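PDB 5CI5: extracellular solute-binding protein family 1 from Pseudothermotoga lettingae, which binds alpha-D-tagatopyranose in its pocket and probably delivers sugars to an ABC transporter as the extracellular solute-binding component. Local coordinates for residues Pro91-Glu95 with Lys96-Glu100; Leu165-Ala168 with Ala169-Thr173. One frame throughout, in Å; residues are numbered along the deposited sequence.

Contact 1 of 2, residues Pro91-Glu95 with Lys96-Glu100; sequences PTFAE and KGWLE
Lys96 meets the last turn of the helix through both its backbone and its chain. Its N-H bonds to Phe93 O, bent at 139° and coming from above the carbonyl plane, while CG lies 3.7 Å from Thr92 O. CD of Lys96 then sits over one face of the Trp98 indole, offset toward the rim, and a bend at chi4 (-67°) keeps NZ on the side of Glu95, too far for direct contact. A water bridges the two charges, taking a bond from Lys96 NZ and giving one to Glu95 OE1 at 2.6 Å. Gly97 follows with positive phi, where a CB would jam against the preceding carbonyl, hence glycine; its N bonds to Ala94 O at 3.0 Å. Trp98 N then reaches back to Phe93 O at 3.2 Å, from the carbonyl face opposite to that used by Lys96; this bond and that of Gly97 N to Ala94 O together make the Schellman motif that ends this helix. Phe93 CD1 lies at the edge of the indole's six-membered ring, 3.7 Å from Trp98 CE3; the rings are set obliquely, their planes at 38°. Leu99 turns inward, its CG 3.7 Å from Phe93 CB, a branched apolar side chain suited to this buried corner; its N-H is tied through a second water to Ala94 O. Beyond the turn, the Phe93 and Trp98 side chains pack on Leu69 and Leu73 of helix 62-75, Ala94 and Leu99 touch Tyr130 of strand 128-138, and Glu100 pairs with Lys312 at the start of helix 312-322.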
ATOM      1  N   PRO A  91       3.808 -12.792  -7.686  1.00  7.99           N
ATOM      2  CA  PRO A  91       4.233 -14.192  -7.472  1.00  8.92           C
ATOM      3  C   PRO A  91       3.093 -15.189  -7.346  1.00  8.10           C
ATOM      4  O   PRO A  91       3.187 -16.304  -7.884  1.00  9.14           O
ATOM      5  CB  PRO A  91       5.034 -14.106  -6.164  1.00 11.19           C
ATOM      6  CG  PRO A  91       5.567 -12.724  -6.178  1.00 10.53           C
ATOM      7  CD  PRO A  91       4.458 -11.874  -6.738  1.00  8.48           C
ATOM      8  N   THR A  92       2.011 -14.801  -6.671  1.00  9.86           N
ATOM      9  CA  THR A  92       0.852 -15.674  -6.532  1.00  8.84           C
ATOM     10  C   THR A  92       0.285 -16.038  -7.923  1.00  8.92           C
ATOM     11  O   THR A  92       0.049 -17.225  -8.233  1.00 10.13           O
ATOM     12  CB  THR A  92      -0.235 -15.005  -5.694  1.00  9.83           C
ATOM     13  OG1 THR A  92       0.292 -14.727  -4.396  1.00 13.11           O
ATOM     14  CG2 THR A  92      -1.459 -15.870  -5.551  1.00 10.33           C
ATOM     15  N   PHE A  93       0.065 -15.029  -8.762  1.00  8.26           N
ATOM     16  CA  PHE A  93      -0.541 -15.295 -10.073  1.00  8.52           C
ATOM     17  C   PHE A  93       0.426 -16.000 -11.016  1.00  8.86           C
ATOM     18  O   PHE A  93       0.018 -16.871 -11.792  1.00  8.98           O
ATOM     19  CB  PHE A  93      -1.021 -14.001 -10.747  1.00  8.97           C
ATOM     20  CG  PHE A  93      -2.019 -13.192  -9.939  1.00  9.50           C
ATOM     21  CD1 PHE A  93      -2.830 -13.765  -8.974  1.00  7.97           C
ATOM     22  CD2 PHE A  93      -2.128 -11.836 -10.174  1.00 10.03           C
ATOM     23  CE1 PHE A  93      -3.722 -12.977  -8.244  1.00  9.44           C
ATOM     24  CE2 PHE A  93      -3.020 -11.052  -9.469  1.00 10.50           C
ATOM     25  CZ  PHE A  93      -3.828 -11.641  -8.506  1.00  7.94           C
ATOM     26  N   ALA A  94       1.711 -15.631 -10.953  1.00  8.23           N
ATOM     27  CA  ALA A  94       2.726 -16.178 -11.858  1.00  9.81           C
ATOM     28  C   ALA A  94       2.926 -17.673 -11.620  1.00  9.68           C
ATOM     29  O   ALA A  94       3.162 -18.430 -12.551  1.00  9.40           O
ATOM     30  CB  ALA A  94       4.061 -15.432 -11.684  1.00  9.28           C
ATOM     31  N   GLU A  95       2.823 -18.075 -10.362  1.00  8.44           N
ATOM     32  CA  GLU A  95       3.028 -19.464  -9.963  1.00 10.11           C
ATOM     33  C   GLU A  95       1.994 -20.374 -10.615  1.00 10.12           C
ATOM     34  O   GLU A  95       2.263 -21.552 -10.896  1.00 10.53           O
ATOM     35  CB  GLU A  95       2.978 -19.596  -8.445  1.00  9.45           C
ATOM     36  CG  GLU A  95       3.377 -20.997  -7.936  1.00  9.71           C
ATOM     37  CD  GLU A  95       2.261 -22.014  -7.951  1.00 14.29           C
ATOM     38  OE1 GLU A  95       1.086 -21.628  -7.808  1.00 14.25           O
ATOM     39  OE2 GLU A  95       2.551 -23.229  -8.136  1.00 15.85           O
ATOM     40  N   LYS A  96       0.819 -19.817 -10.892  1.00  8.47           N
ATOM     41  CA  LYS A  96      -0.270 -20.565 -11.483  1.00 10.09           C
ATOM     42  C   LYS A  96      -0.240 -20.582 -13.016  1.00 10.47           C
ATOM     43  O   LYS A  96      -1.047 -21.268 -13.642  1.00 10.56           O
ATOM     44  CB  LYS A  96      -1.618 -19.995 -11.027  1.00 16.63           C
ATOM     45  CG  LYS A  96      -1.844 -20.162  -9.534  1.00 15.84           C
ATOM     46  CD  LYS A  96      -3.141 -19.613  -9.072  1.00 30.46           C
ATOM     47  CE  LYS A  96      -3.414 -20.048  -7.633  1.00 39.51           C
ATOM     48  NZ  LYS A  96      -3.639 -21.530  -7.552  1.00 42.04           N
ATOM     49  N   GLY A  97       0.676 -19.834 -13.613  1.00 10.27           N
ATOM     50  CA  GLY A  97       0.712 -19.680 -15.056  1.00 10.99           C
ATOM     51  C   GLY A  97      -0.267 -18.650 -15.599  1.00  8.52           C
ATOM     52  O   GLY A  97      -0.571 -18.642 -16.776  1.00 10.91           O
ATOM     53  N   TRP A  98      -0.779 -17.783 -14.730  1.00  8.88           N
ATOM     54  CA  TRP A  98      -1.817 -16.835 -15.127  1.00  8.08           C
ATOM     55  C   TRP A  98      -1.275 -15.595 -15.812  1.00  7.74           C
ATOM     56  O   TRP A  98      -2.052 -14.830 -16.415  1.00 10.35           O
ATOM     57  CB  TRP A  98      -2.612 -16.411 -13.902  1.00 10.04           C
ATOM     58  CG  TRP A  98      -3.538 -17.448 -13.342  1.00  9.04           C
ATOM     59  CD1 TRP A  98      -3.875 -18.652 -13.882  1.00 11.57           C
ATOM     60  CD2 TRP A  98      -4.248 -17.355 -12.096  1.00  9.22           C
ATOM     61  NE1 TRP A  98      -4.752 -19.307 -13.054  1.00 12.02           N
ATOM     62  CE2 TRP A  98      -4.993 -18.534 -11.950  1.00  9.99           C
ATOM     63  CE3 TRP A  98      -4.311 -16.391 -11.085  1.00 10.02           C
ATOM     64  CZ2 TRP A  98      -5.824 -18.767 -10.842  1.00 12.97           C
ATOM     65  CZ3 TRP A  98      -5.147 -16.617  -9.993  1.00 14.70           C
ATOM     66  CH2 TRP A  98      -5.871 -17.807  -9.876  1.00 12.48           C
ATOM     67  N   LEU A  99       0.033 -15.367 -15.697  1.00  7.97           N
ATOM     68  CA  LEU A  99       0.667 -14.155 -16.228  1.00  8.69           C
ATOM     69  C   LEU A  99       1.693 -14.404 -17.340  1.00 10.85           C
ATOM     70  O   LEU A  99       2.497 -15.324 -17.287  1.00  9.98           O
ATOM     71  CB  LEU A  99       1.364 -13.388 -15.094  1.00  8.49           C
ATOM     72  CG  LEU A  99       0.487 -12.929 -13.933  1.00  7.89           C
ATOM     73  CD1 LEU A  99       1.320 -12.100 -12.959  1.00  7.38           C
ATOM     74  CD2 LEU A  99      -0.747 -12.134 -14.344  1.00  7.10           C
ATOM     75  N   GLU A 100       1.635 -13.554 -18.351  1.00 10.59           N
ATOM     76  CA  GLU A 100       2.633 -13.533 -19.424  1.00  8.47           C
ATOM     77  C   GLU A 100       3.965 -13.019 -18.885  1.00  9.68           C
ATOM     78  O   GLU A 100       3.992 -12.005 -18.196  1.00 10.97           O
ATOM     79  CB  GLU A 100       2.138 -12.634 -20.558  1.00 10.63           C
ATOM     80  CG  GLU A 100       3.058 -12.549 -21.767  1.00  9.31           C
ATOM     81  CD  GLU A 100       2.966 -13.741 -22.689  1.00 10.00           C
ATOM     82  OE1 GLU A 100       2.219 -14.714 -22.407  1.00 11.14           O
ATOM     83  OE2 GLU A 100       3.626 -13.694 -23.741  1.00 13.15           O
TER
HETATM   84  O   HOH W   1       2.417 -17.020 -15.046  1.00  8.47           O
HETATM   85  O   HOH W   2      -0.964 -22.887  -6.809  1.00 31.57           O

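Contact 2 of 2, residues Leu165-Ala168 with Ala169-Thr173; sequences LLDA and ALKIT
Asp167 and Lys171 meet because their first torsions differ: the aspartate holds CG anti to its N (chi1 -167°), whereas the lysine sets CG beside its own N (chi1 -78°) and runs extended from there back along the helix. Asp167 OD2 receives Lys171 NZ on its syn lone pair at 2.6 Å, a short salt bridge on an exposed face, where two charged chains are well placed. Leu166 and Leu170 repeat the same pairing of torsions in apolar form; they lie side by side, pointing the same way, CD1 to CD1 3.8 Å. Both pairs are i to i+4 neighbours on helix 162-172, whose backbone bonds run in regular alpha-helical steps, Leu170 N to Leu166 O being 2.9 Å. On its buried side the small side chains of Ala168 and Ala169 let the helix lie close against Met261 of strand 261-264, which Leu165 also touches. Thr173 leaves helical geometry, yet still grips the last turn: its N and its OG1 approach Ala169 O from opposite faces of the carbonyl, OG1 at 2.7 Å. A threonine suits this spot because its hydroxyl can fold back onto that carbonyl while also bonding to Gly181 N.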
ATOM      1  N   LEU A 165       3.902   8.575  20.667  1.00  9.73           N
ATOM      2  CA  LEU A 165       2.696   8.389  19.856  1.00  9.32           C
ATOM      3  C   LEU A 165       1.501   8.276  20.774  1.00 11.05           C
ATOM      4  O   LEU A 165       0.463   8.895  20.557  1.00 10.98           O
ATOM      5  CB  LEU A 165       2.811   7.142  18.968  1.00  8.28           C
ATOM      6  CG  LEU A 165       1.537   6.633  18.282  1.00 10.86           C
ATOM      7  CD1 LEU A 165       1.013   7.708  17.382  1.00 15.89           C
ATOM      8  CD2 LEU A 165       1.858   5.372  17.504  1.00 13.57           C
ATOM      9  N   LEU A 166       1.650   7.471  21.809  1.00 10.75           N
ATOM     10  CA  LEU A 166       0.543   7.261  22.750  1.00 11.32           C
ATOM     11  C   LEU A 166       0.165   8.561  23.434  1.00 12.09           C
ATOM     12  O   LEU A 166      -1.028   8.901  23.572  1.00 11.77           O
ATOM     13  CB  LEU A 166       0.928   6.225  23.797  1.00  8.86           C
ATOM     14  CG  LEU A 166      -0.099   5.913  24.879  1.00 10.35           C
ATOM     15  CD1 LEU A 166      -1.406   5.470  24.244  1.00 10.65           C
ATOM     16  CD2 LEU A 166       0.405   4.863  25.838  1.00 10.82           C
ATOM     17  N   ASP A 167       1.183   9.290  23.887  1.00 11.68           N
ATOM     18  CA  ASP A 167       0.942  10.544  24.595  1.00 10.24           C
ATOM     19  C   ASP A 167       0.204  11.535  23.692  1.00 11.44           C
ATOM     20  O   ASP A 167      -0.813  12.117  24.105  1.00 12.32           O
ATOM     21  CB  ASP A 167       2.256  11.138  25.110  1.00 12.89           C
ATOM     22  CG  ASP A 167       2.024  12.256  26.119  1.00 28.40           C
ATOM     23  OD1 ASP A 167       1.619  11.963  27.265  1.00 41.22           O
ATOM     24  OD2 ASP A 167       2.222  13.421  25.752  1.00 36.45           O
ATOM     25  N   ALA A 168       0.654  11.677  22.447  1.00  8.38           N
ATOM     26  CA  ALA A 168       0.023  12.614  21.527  1.00 10.54           C
ATOM     27  C   ALA A 168      -1.399  12.169  21.185  1.00 12.37           C
ATOM     28  O   ALA A 168      -2.310  12.993  21.146  1.00 11.62           O
ATOM     29  CB  ALA A 168       0.836  12.762  20.268  1.00 15.41           C
ATOM     30  N   ALA A 169      -1.572  10.874  20.905  1.00 11.03           N
ATOM     31  CA  ALA A 169      -2.900  10.342  20.590  1.00  8.07           C
ATOM     32  C   ALA A 169      -3.892  10.565  21.750  1.00  9.90           C
ATOM     33  O   ALA A 169      -5.035  10.949  21.531  1.00  9.08           O
ATOM     34  CB  ALA A 169      -2.829   8.884  20.244  1.00  7.00           C
ATOM     35  N   LEU A 170      -3.453  10.336  22.981  1.00 10.08           N
ATOM     36  CA  LEU A 170      -4.344  10.545  24.127  1.00 10.49           C
ATOM     37  C   LEU A 170      -4.693  12.019  24.307  1.00 12.18           C
ATOM     38  O   LEU A 170      -5.832  12.362  24.633  1.00 15.61           O
ATOM     39  CB  LEU A 170      -3.697   9.997  25.401  1.00 11.26           C
ATOM     40  CG  LEU A 170      -3.737   8.482  25.548  1.00 11.50           C
ATOM     41  CD1 LEU A 170      -2.814   8.040  26.695  1.00 12.22           C
ATOM     42  CD2 LEU A 170      -5.154   7.970  25.781  1.00 14.68           C
ATOM     43  N   LYS A 171      -3.727  12.894  24.068  1.00 12.87           N
ATOM     44  CA  LYS A 171      -3.916  14.332  24.242  1.00 13.07           C
ATOM     45  C   LYS A 171      -4.889  14.922  23.215  1.00 16.43           C
ATOM     46  O   LYS A 171      -5.649  15.847  23.511  1.00 17.59           O
ATOM     47  CB  LYS A 171      -2.565  15.032  24.161  1.00 13.57           C
ATOM     48  CG  LYS A 171      -1.760  14.899  25.455  1.00 22.01           C
ATOM     49  CD  LYS A 171      -0.401  15.559  25.336  1.00 36.64           C
ATOM     50  CE  LYS A 171       0.339  15.534  26.670  1.00 48.42           C
ATOM     51  NZ  LYS A 171       1.774  15.911  26.502  1.00 52.33           N
ATOM     52  N   ILE A 172      -4.868  14.381  22.007  1.00 10.19           N
ATOM     53  CA  ILE A 172      -5.731  14.861  20.933  1.00 11.03           C
ATOM     54  C   ILE A 172      -7.156  14.315  21.001  1.00 14.00           C
ATOM     55  O   ILE A 172      -8.141  15.010  20.664  1.00 13.06           O
ATOM     56  CB  ILE A 172      -5.100  14.492  19.564  1.00 10.78           C
ATOM     57  CG1 ILE A 172      -3.841  15.325  19.319  1.00  9.09           C
ATOM     58  CG2 ILE A 172      -6.084  14.699  18.429  1.00 10.71           C
ATOM     59  CD1 ILE A 172      -2.907  14.754  18.238  1.00 13.77           C
ATOM     60  N   THR A 173      -7.277  13.052  21.394  1.00  9.60           N
ATOM     61  CA  THR A 173      -8.557  12.374  21.350  1.00  9.47           C
ATOM     62  C   THR A 173      -9.620  13.073  22.214  1.00 11.34           C
ATOM     63  O   THR A 173      -9.367  13.451  23.343  1.00 13.85           O
ATOM     64  CB  THR A 173      -8.426  10.919  21.788  1.00  9.94           C
ATOM     65  OG1 THR A 173      -7.585  10.219  20.843  1.00 10.39           O
ATOM     66  CG2 THR A 173      -9.800  10.242  21.821  1.00  9.89           C
TER

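Overall arrangement
Contacts 1 and 2 are separate local features of the chain, their centres 44 Å apart and their nearest atoms about 30 Å apart, on opposite sides of the chain's centre. They come in series along the sequence. Each includes the end of a helix, but residues 91-100 leave theirs through a Schellman turn at Gly97, while in 165-173 a threonine folds back on the last turn. Contact 1 is packed beside the large mixed sheet, and the Phe93 side chain is about 12 Å from the bound tagatose; contact 2 lies against the three-stranded antiparallel sheet. Neither includes a residue of the sugar pocket, which is lined by residues such as Asp85, Asp137 and Trp267.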